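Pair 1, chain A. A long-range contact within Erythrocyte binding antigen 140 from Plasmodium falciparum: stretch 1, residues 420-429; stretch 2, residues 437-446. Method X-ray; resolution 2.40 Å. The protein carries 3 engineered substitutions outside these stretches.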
# COMPACT_ATOMS: atom_id res chain seq x y z
N MET A 420 -4.14 -13.30 10.84
CA MET A 420 -3.52 -12.98 9.57
C MET A 420 -4.49 -13.32 8.44
O MET A 420 -4.68 -12.53 7.51
CB MET A 420 -2.21 -13.76 9.41
CG MET A 420 -1.30 -13.22 8.34
SD MET A 420 -0.83 -11.50 8.64
CE MET A 420 0.03 -11.11 7.12
N GLU A 421 -5.10 -14.49 8.54
CA GLU A 421 -6.04 -14.96 7.53
C GLU A 421 -7.28 -14.08 7.49
O GLU A 421 -7.73 -13.66 6.43
CB GLU A 421 -6.45 -16.40 7.84
CG GLU A 421 -7.47 -16.97 6.89
CD GLU A 421 -7.95 -18.34 7.32
OE1 GLU A 421 -7.31 -18.93 8.21
OE2 GLU A 421 -8.97 -18.82 6.77
N GLU A 422 -7.84 -13.81 8.67
CA GLU A 422 -9.08 -13.05 8.76
C GLU A 422 -8.87 -11.61 8.31
O GLU A 422 -9.77 -10.99 7.76
CB GLU A 422 -9.60 -13.09 10.20
CG GLU A 422 -10.02 -14.48 10.65
CD GLU A 422 -10.35 -14.55 12.13
OE1 GLU A 422 -9.87 -13.67 12.88
OE2 GLU A 422 -11.09 -15.47 12.53
N ASN A 423 -7.67 -11.08 8.53
CA ASN A 423 -7.40 -9.71 8.14
C ASN A 423 -7.19 -9.55 6.65
O ASN A 423 -7.32 -8.46 6.10
CB ASN A 423 -6.22 -9.15 8.94
CG ASN A 423 -6.63 -8.74 10.33
OD1 ASN A 423 -7.79 -8.41 10.57
ND2 ASN A 423 -5.69 -8.75 11.26
N LEU A 424 -6.89 -10.66 5.97
CA LEU A 424 -6.86 -10.66 4.52
C LEU A 424 -8.29 -10.73 3.99
O LEU A 424 -8.60 -10.15 2.95
CB LEU A 424 -6.05 -11.84 3.99
CG LEU A 424 -5.97 -11.91 2.46
CD1 LEU A 424 -5.58 -10.56 1.88
CD2 LEU A 424 -4.97 -12.97 2.05
N ASN A 425 -9.15 -11.45 4.70
CA ASN A 425 -10.57 -11.45 4.38
C ASN A 425 -11.12 -10.03 4.45
O ASN A 425 -11.94 -9.64 3.63
CB ASN A 425 -11.35 -12.36 5.33
CG ASN A 425 -11.05 -13.83 5.10
OD1 ASN A 425 -10.48 -14.22 4.08
ND2 ASN A 425 -11.44 -14.66 6.06
N LYS A 426 -10.66 -9.27 5.44
CA LYS A 426 -11.08 -7.88 5.58
C LYS A 426 -10.65 -7.04 4.37
O LYS A 426 -11.40 -6.19 3.91
CB LYS A 426 -10.52 -7.27 6.86
CG LYS A 426 -11.16 -7.80 8.12
CD LYS A 426 -10.69 -7.05 9.35
CE LYS A 426 -11.31 -7.61 10.62
NZ LYS A 426 -10.91 -6.85 11.84
N VAL A 427 -9.44 -7.29 3.87
CA VAL A 427 -8.99 -6.61 2.67
C VAL A 427 -9.97 -6.85 1.53
O VAL A 427 -10.24 -5.96 0.72
CB VAL A 427 -7.59 -7.09 2.24
CG1 VAL A 427 -7.24 -6.54 0.86
CG2 VAL A 427 -6.55 -6.67 3.27
N ASN A 428 -10.52 -8.06 1.48
CA ASN A 428 -11.54 -8.40 0.50
C ASN A 428 -12.85 -7.67 0.79
O ASN A 428 -13.50 -7.92 1.80
CB ASN A 428 -11.77 -9.91 0.49
CG ASN A 428 -12.79 -10.34 -0.54
OD1 ASN A 428 -13.28 -9.53 -1.33
ND2 ASN A 428 -13.10 -11.63 -0.54
N LYS A 429 -13.23 -6.77 -0.11
CA LYS A 429 -14.41 -5.93 0.10
C LYS A 429 -15.65 -6.52 -0.54
O LYS A 429 -16.72 -5.91 -0.51
CB LYS A 429 -14.15 -4.52 -0.45
CG LYS A 429 -12.92 -3.85 0.12
CD LYS A 429 -12.99 -3.76 1.64
CE LYS A 429 -11.73 -3.12 2.22
NZ LYS A 429 -11.76 -3.09 3.71
N SER A 437 -15.78 -18.77 -1.10
CA SER A 437 -15.62 -17.50 -1.80
C SER A 437 -14.42 -16.75 -1.25
O SER A 437 -13.60 -16.22 -2.00
CB SER A 437 -16.88 -16.66 -1.68
OG SER A 437 -16.75 -15.44 -2.39
N LEU A 438 -14.31 -16.70 0.08
CA LEU A 438 -13.20 -16.01 0.73
C LEU A 438 -11.88 -16.74 0.50
O LEU A 438 -10.83 -16.11 0.36
CB LEU A 438 -13.47 -15.88 2.23
CG LEU A 438 -14.67 -15.02 2.61
CD1 LEU A 438 -14.84 -15.01 4.12
CD2 LEU A 438 -14.51 -13.60 2.08
N LYS A 439 -11.93 -18.07 0.48
CA LYS A 439 -10.74 -18.87 0.23
C LYS A 439 -10.17 -18.52 -1.14
O LYS A 439 -8.99 -18.20 -1.26
CB LYS A 439 -11.07 -20.36 0.29
CG LYS A 439 -9.84 -21.27 0.21
CD LYS A 439 -10.21 -22.72 -0.07
CE LYS A 439 -10.79 -22.88 -1.47
NZ LYS A 439 -10.62 -24.27 -2.01
N ILE A 440 -11.02 -18.57 -2.16
CA ILE A 440 -10.59 -18.31 -3.53
C ILE A 440 -9.90 -16.95 -3.64
O ILE A 440 -8.91 -16.81 -4.37
CB ILE A 440 -11.77 -18.37 -4.52
CG1 ILE A 440 -12.35 -19.79 -4.57
CG2 ILE A 440 -11.33 -17.95 -5.91
CD1 ILE A 440 -13.70 -19.87 -5.22
N PHE A 441 -10.40 -15.96 -2.92
CA PHE A 441 -9.77 -14.65 -2.93
C PHE A 441 -8.37 -14.72 -2.34
O PHE A 441 -7.40 -14.27 -2.96
CB PHE A 441 -10.60 -13.64 -2.15
CG PHE A 441 -9.93 -12.30 -2.00
CD1 PHE A 441 -10.13 -11.30 -2.94
CD2 PHE A 441 -9.10 -12.05 -0.92
CE1 PHE A 441 -9.51 -10.07 -2.80
CE2 PHE A 441 -8.48 -10.82 -0.78
CZ PHE A 441 -8.68 -9.83 -1.72
N ARG A 442 -8.26 -15.28 -1.15
CA ARG A 442 -6.97 -15.41 -0.49
C ARG A 442 -6.00 -16.18 -1.39
O ARG A 442 -4.86 -15.77 -1.58
CB ARG A 442 -7.12 -16.11 0.86
CG ARG A 442 -7.92 -15.30 1.89
CD ARG A 442 -7.77 -15.90 3.28
NE ARG A 442 -8.02 -17.33 3.28
CZ ARG A 442 -9.22 -17.89 3.44
NH1 ARG A 442 -10.30 -17.15 3.64
NH2 ARG A 442 -9.33 -19.21 3.41
N GLU A 443 -6.47 -17.29 -1.95
CA GLU A 443 -5.64 -18.12 -2.81
C GLU A 443 -5.10 -17.31 -3.99
O GLU A 443 -3.92 -17.41 -4.32
CB GLU A 443 -6.41 -19.34 -3.29
CG GLU A 443 -6.64 -20.39 -2.21
CD GLU A 443 -7.37 -21.62 -2.71
OE1 GLU A 443 -7.83 -21.61 -3.88
OE2 GLU A 443 -7.48 -22.60 -1.95
N LYS A 444 -5.96 -16.51 -4.61
CA LYS A 444 -5.54 -15.66 -5.72
C LYS A 444 -4.59 -14.58 -5.23
O LYS A 444 -3.64 -14.21 -5.93
CB LYS A 444 -6.75 -15.03 -6.40
CG LYS A 444 -7.59 -16.01 -7.21
CD LYS A 444 -8.79 -15.32 -7.83
CE LYS A 444 -9.59 -16.27 -8.70
NZ LYS A 444 -10.78 -15.60 -9.30
N TRP A 445 -4.84 -14.06 -4.04
CA TRP A 445 -4.01 -13.00 -3.49
C TRP A 445 -2.59 -13.50 -3.25
O TRP A 445 -1.62 -12.80 -3.53
CB TRP A 445 -4.61 -12.47 -2.19
CG TRP A 445 -3.97 -11.21 -1.72
CD1 TRP A 445 -4.36 -9.94 -2.01
CD2 TRP A 445 -2.82 -11.10 -0.87
NE1 TRP A 445 -3.53 -9.04 -1.40
CE2 TRP A 445 -2.57 -9.72 -0.70
CE3 TRP A 445 -1.98 -12.02 -0.25
CZ2 TRP A 445 -1.52 -9.25 0.08
CZ3 TRP A 445 -0.93 -11.55 0.52
CH2 TRP A 445 -0.71 -10.17 0.67
N TRP A 446 -2.47 -14.71 -2.72
CA TRP A 446 -1.16 -15.30 -2.49
C TRP A 446 -0.40 -15.49 -3.81
O TRP A 446 0.79 -15.21 -3.88
CB TRP A 446 -1.28 -16.64 -1.76
CG TRP A 446 0.04 -17.35 -1.69
CD1 TRP A 446 0.42 -18.44 -2.42
CD2 TRP A 446 1.16 -17.01 -0.86
NE1 TRP A 446 1.70 -18.80 -2.10
CE2 TRP A 446 2.18 -17.94 -1.14
CE3 TRP A 446 1.39 -16.01 0.09
CZ2 TRP A 446 3.41 -17.90 -0.50
CZ3 TRP A 446 2.62 -15.98 0.72
CH2 TRP A 446 3.62 -16.92 0.42
O HOH W 1 -11.21 -13.26 1.32

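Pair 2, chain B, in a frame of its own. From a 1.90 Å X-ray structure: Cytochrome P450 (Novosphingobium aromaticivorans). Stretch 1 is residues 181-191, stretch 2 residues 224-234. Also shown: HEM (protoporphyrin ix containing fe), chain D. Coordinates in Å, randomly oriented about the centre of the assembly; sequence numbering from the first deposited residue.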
# COMPACT_ATOMS: atom_id res chain seq x y z
N GLN B 181 4.64 16.94 13.09
CA GLN B 181 4.05 16.39 14.32
C GLN B 181 3.73 14.91 14.18
O GLN B 181 3.83 14.16 15.14
CB GLN B 181 2.79 17.16 14.73
CG GLN B 181 3.11 18.57 15.22
CD GLN B 181 1.87 19.42 15.37
OE1 GLN B 181 0.87 19.19 14.70
NE2 GLN B 181 1.92 20.38 16.29
N LEU B 182 3.28 14.51 13.00
CA LEU B 182 2.99 13.10 12.70
C LEU B 182 4.28 12.27 12.73
O LEU B 182 4.31 11.18 13.32
CB LEU B 182 2.31 12.98 11.35
CG LEU B 182 2.03 11.57 10.81
CD1 LEU B 182 1.18 10.72 11.77
CD2 LEU B 182 1.35 11.67 9.43
N LYS B 183 5.34 12.78 12.11
CA LYS B 183 6.67 12.15 12.18
C LYS B 183 7.11 12.01 13.63
O LYS B 183 7.58 10.96 14.05
CB LYS B 183 7.70 12.97 11.40
CG LYS B 183 9.13 12.38 11.48
CD LYS B 183 10.22 13.38 11.20
CE LYS B 183 11.32 13.31 12.21
NZ LYS B 183 11.29 14.53 13.09
N GLN B 184 6.96 13.08 14.42
CA GLN B 184 7.40 13.03 15.81
C GLN B 184 6.54 12.00 16.63
O GLN B 184 7.10 11.26 17.45
CB GLN B 184 7.36 14.43 16.43
CG GLN B 184 7.81 14.49 17.92
CD GLN B 184 9.33 14.31 18.09
OE1 GLN B 184 9.78 13.55 18.95
NE2 GLN B 184 10.11 15.00 17.27
N ALA B 185 5.23 11.99 16.39
CA ALA B 185 4.29 11.06 17.03
C ALA B 185 4.67 9.62 16.68
O ALA B 185 4.70 8.78 17.56
CB ALA B 185 2.82 11.31 16.61
N ALA B 186 4.96 9.35 15.40
CA ALA B 186 5.40 8.00 15.03
C ALA B 186 6.68 7.59 15.73
O ALA B 186 6.76 6.51 16.30
CB ALA B 186 5.57 7.88 13.54
N ASP B 187 7.68 8.47 15.68
CA ASP B 187 8.96 8.20 16.34
C ASP B 187 8.78 7.91 17.82
O ASP B 187 9.43 7.01 18.35
CB ASP B 187 9.91 9.39 16.16
CG ASP B 187 10.53 9.44 14.77
OD1 ASP B 187 11.29 10.41 14.47
OD2 ASP B 187 10.24 8.52 13.95
N ASP B 188 7.96 8.70 18.50
CA ASP B 188 7.77 8.54 19.94
C ASP B 188 7.07 7.23 20.27
O ASP B 188 7.43 6.58 21.22
CB ASP B 188 7.03 9.73 20.58
CG ASP B 188 7.90 11.00 20.62
OD1 ASP B 188 9.15 10.84 20.60
OD2 ASP B 188 7.34 12.11 20.66
N TYR B 189 6.08 6.86 19.47
CA TYR B 189 5.45 5.54 19.57
C TYR B 189 6.41 4.36 19.37
O TYR B 189 6.37 3.36 20.11
CB TYR B 189 4.40 5.47 18.50
CG TYR B 189 3.58 4.22 18.48
CD1 TYR B 189 3.64 3.34 17.39
CD2 TYR B 189 2.71 3.92 19.52
CE1 TYR B 189 2.85 2.21 17.34
CE2 TYR B 189 1.91 2.78 19.49
CZ TYR B 189 1.98 1.93 18.38
OH TYR B 189 1.20 0.81 18.33
N LEU B 190 7.26 4.47 18.35
CA LEU B 190 8.20 3.42 17.98
C LEU B 190 9.42 3.38 18.91
O LEU B 190 10.02 2.31 19.09
CB LEU B 190 8.69 3.61 16.52
CG LEU B 190 7.57 3.38 15.47
CD1 LEU B 190 8.07 3.75 14.08
CD2 LEU B 190 6.98 1.92 15.50
N TRP B 191 9.83 4.53 19.44
CA TRP B 191 11.10 4.55 20.18
C TRP B 191 11.24 3.48 21.29
O TRP B 191 12.28 2.85 21.38
CB TRP B 191 11.52 5.95 20.69
CG TRP B 191 12.87 5.80 21.39
CD1 TRP B 191 13.12 5.89 22.74
CD2 TRP B 191 14.11 5.41 20.78
NE1 TRP B 191 14.45 5.60 22.99
CE2 TRP B 191 15.07 5.32 21.80
CE3 TRP B 191 14.50 5.15 19.45
CZ2 TRP B 191 16.39 4.97 21.55
CZ3 TRP B 191 15.80 4.82 19.20
CH2 TRP B 191 16.74 4.72 20.24
N ALA B 224 17.85 3.83 12.16
CA ALA B 224 16.85 2.95 12.76
C ALA B 224 15.52 3.69 12.86
O ALA B 224 14.50 3.12 12.55
CB ALA B 224 17.32 2.46 14.19
N ARG B 225 15.53 4.95 13.34
CA ARG B 225 14.26 5.70 13.42
C ARG B 225 13.54 5.77 12.06
O ARG B 225 12.34 5.54 12.00
CB ARG B 225 14.45 7.16 13.88
CG ARG B 225 15.05 7.37 15.29
CD ARG B 225 14.97 8.85 15.65
NE ARG B 225 15.68 9.14 16.89
CZ ARG B 225 16.91 9.63 16.96
NH1 ARG B 225 17.59 9.94 15.85
NH2 ARG B 225 17.47 9.82 18.17
N ARG B 226 14.29 6.13 11.02
CA ARG B 226 13.78 6.30 9.62
C ARG B 226 13.29 5.00 9.04
O ARG B 226 12.28 4.97 8.33
CB ARG B 226 14.92 6.84 8.71
CG ARG B 226 15.25 8.31 9.13
CD ARG B 226 16.60 8.77 8.60
NE ARG B 226 16.61 8.81 7.14
CZ ARG B 226 17.70 8.86 6.39
NH1 ARG B 226 18.89 8.87 6.97
NH2 ARG B 226 17.58 8.87 5.06
N MET B 227 14.04 3.93 9.28
CA MET B 227 13.63 2.62 8.73
C MET B 227 12.36 2.08 9.41
O MET B 227 11.42 1.58 8.74
CB MET B 227 14.78 1.61 8.85
CG MET B 227 14.55 0.26 8.19
SD MET B 227 13.69 -0.84 9.31
CE MET B 227 14.87 -0.97 10.66
N CYS B 228 12.34 2.18 10.73
CA CYS B 228 11.20 1.73 11.52
C CYS B 228 9.94 2.49 11.22
O CYS B 228 8.87 1.87 11.15
CB CYS B 228 11.53 1.80 13.02
SG CYS B 228 12.71 0.47 13.49
N ARG B 229 10.06 3.83 11.01
CA ARG B 229 8.95 4.67 10.54
C ARG B 229 8.41 4.18 9.18
O ARG B 229 7.17 4.17 8.96
CB ARG B 229 9.46 6.13 10.40
CG ARG B 229 8.52 7.26 10.06
CD ARG B 229 9.36 8.55 9.77
NE ARG B 229 10.24 8.79 10.89
CZ ARG B 229 11.45 9.38 10.89
NH1 ARG B 229 12.06 9.86 9.81
NH2 ARG B 229 12.06 9.47 12.03
N ASN B 230 9.32 3.86 8.25
CA ASN B 230 8.91 3.25 6.98
C ASN B 230 8.16 1.91 7.10
O ASN B 230 7.17 1.70 6.40
CB ASN B 230 10.11 3.14 6.05
CG ASN B 230 9.73 2.98 4.58
OD1 ASN B 230 8.57 2.79 4.18
ND2 ASN B 230 10.73 3.02 3.77
N LEU B 231 8.64 1.02 7.96
CA LEU B 231 7.97 -0.27 8.18
C LEU B 231 6.57 -0.09 8.76
O LEU B 231 5.61 -0.72 8.28
CB LEU B 231 8.81 -1.19 9.06
CG LEU B 231 10.03 -1.78 8.36
CD1 LEU B 231 10.66 -2.67 9.43
CD2 LEU B 231 9.66 -2.62 7.12
N LEU B 232 6.44 0.83 9.71
CA LEU B 232 5.13 1.10 10.30
C LEU B 232 4.19 1.67 9.26
O LEU B 232 3.12 1.11 9.03
CB LEU B 232 5.23 2.12 11.45
CG LEU B 232 3.91 2.47 12.14
CD1 LEU B 232 3.30 1.26 12.88
CD2 LEU B 232 4.07 3.63 13.12
N PHE B 233 4.57 2.80 8.65
CA PHE B 233 3.67 3.45 7.70
C PHE B 233 3.44 2.63 6.43
O PHE B 233 2.31 2.62 5.92
CB PHE B 233 4.12 4.85 7.36
CG PHE B 233 3.82 5.88 8.44
CD1 PHE B 233 2.50 6.20 8.78
CD2 PHE B 233 4.86 6.54 9.10
CE1 PHE B 233 2.21 7.15 9.78
CE2 PHE B 233 4.59 7.52 10.10
CZ PHE B 233 3.26 7.82 10.44
N GLY B 234 4.46 1.89 6.00
CA GLY B 234 4.38 1.15 4.73
C GLY B 234 3.36 0.00 4.75
O GLY B 234 2.84 -0.38 3.71
CHA HEM D . 7.42 -0.29 -1.14
CHB HEM D . 2.75 -1.32 -2.07
CHC HEM D . 2.49 -3.74 2.10
CHD HEM D . 6.70 -1.85 3.45
C1A HEM D . 6.19 -0.43 -1.77
C2A HEM D . 5.90 0.01 -3.11
C3A HEM D . 4.63 -0.26 -3.39
C4A HEM D . 4.04 -0.87 -2.20
CMA HEM D . 3.93 0.11 -4.72
CAA HEM D . 6.93 0.65 -4.09
CBA HEM D . 7.03 2.13 -3.76
CGA HEM D . 7.92 2.88 -4.73
O1A HEM D . 8.19 4.09 -4.47
O2A HEM D . 8.40 2.33 -5.77
C1B HEM D . 2.25 -2.09 -1.02
C2B HEM D . 0.95 -2.70 -0.96
C3B HEM D . 0.90 -3.37 0.20
C4B HEM D . 2.16 -3.19 0.89
CMB HEM D . -0.11 -2.58 -2.07
CAB HEM D . -0.22 -4.20 0.86
CBB HEM D . -1.44 -4.34 0.32
C1C HEM D . 3.58 -3.48 2.87
C2C HEM D . 3.89 -4.05 4.18
C3C HEM D . 5.07 -3.48 4.55
C4C HEM D . 5.55 -2.64 3.48
CMC HEM D . 2.99 -5.06 4.95
CAC HEM D . 5.94 -3.69 5.82
CBC HEM D . 5.42 -4.00 7.00
C1D HEM D . 7.28 -1.30 2.36
C2D HEM D . 8.60 -0.69 2.37
C3D HEM D . 8.83 -0.25 0.93
C4D HEM D . 7.64 -0.58 0.19
CMD HEM D . 9.60 -0.58 3.58
CAD HEM D . 10.13 0.44 0.43
CBD HEM D . 10.93 -0.64 -0.32
CGD HEM D . 12.10 0.09 -0.97
O1D HEM D . 12.10 1.33 -1.12
O2D HEM D . 13.05 -0.56 -1.42
NA HEM D . 5.03 -0.99 -1.24
NB HEM D . 2.96 -2.46 0.10
NC HEM D . 4.63 -2.67 2.47
ND HEM D . 6.74 -1.20 1.08
FE HEM D . 4.87 -1.89 0.58
O HOH W 2 10.85 6.11 14.39
O HOH W 3 4.06 0.15 1.51

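Both pairs cross two helices almost at right angles. The axes make 95° in pair 1 and 99° in pair 2, approach to 9.8 and 9.9 Å, and the central backbones superpose to 0.4 Å. The buried area is also nearly equal, 524 and 531 Å²; two different sets of side chains therefore cover nearly the same area across nearly the same axis separation.

The clearest rule lies where Asn425(A) matches Asp187(B) and Arg442(A) matches Arg229(B). In both pairs the CA-to-CB bonds of these residues run sideways and the side-chain ends come nearer, and the side-chain centres coincide within 0.4 Å. The amide of pair 1 accepts one hydrogen bond from the arginine, Arg442(A) NH1 to Asn425(A) OD1 at 3.0 Å. The carboxylate of pair 2 makes a salt bridge: Arg229(B) NH2 reaches Asp187(B) OD2 at 2.8 Å and, weakly, Asp187(B) OD1 at 2.7 Å, while Arg229(B) NE donates to Asp187(B) OD2 at 3.1 Å.

One turn back, Glu421(A) matches Lys183(B), and each covers a face of the guanidinium. Glu421(A) OE2 lies 3.4 Å from Arg442(A) NH2, out of the guanidinium plane, so this salt bridge works through charge alone. Lys183(B) offers aliphatic carbon instead, with its CG 3.8 Å from Arg229(B) NE.

At the crossing, Leu424(A) and Ala186(B) both point toward the other helix. The leucine sets CD1 over the five-membered ring of Trp445(A), 3.9 Å from its centroid, and also meets Phe441(A). The alanine is smaller, and Phe233(B) comes in against it, CE2 to Ala186(B) CB at 3.6 Å; Leu232(B), the match of Trp445(A), packs instead on Leu190(B), CD2 to CD1 at 4.1 Å.

At the next inward site the second helix exchanges large for small, Phe441(A) for Cys228(B). Asn428(A), just past its helix, lays CB over the Phe441(A) ring, 3.6 Å from the centroid. Its match Leu190(B) faces Cys228(B), and its CD1 reaches Cys228(B) O at 3.6 Å. Beside it, Val427(A) CG1 touches the edge of the Phe441(A) ring at CZ, 4.4 Å away, whereas Tyr189(B) CD1 meets Leu232(B) CD2 at 4.3 Å.

Water completes both polar sites. Water 1 donates to Asn425(A) OD1 and Leu438(A) O, both at 3.0 Å, and accepts from Asn428(A) ND2 at 3.1 Å. Water 2 donates to Asp187(B) OD2 at 2.5 Å and to Arg225(B) O at 2.9 Å, the carbonyl at the position matching Leu438(A). The polar centre has the same form in both pairs; the apolar packing around it differs.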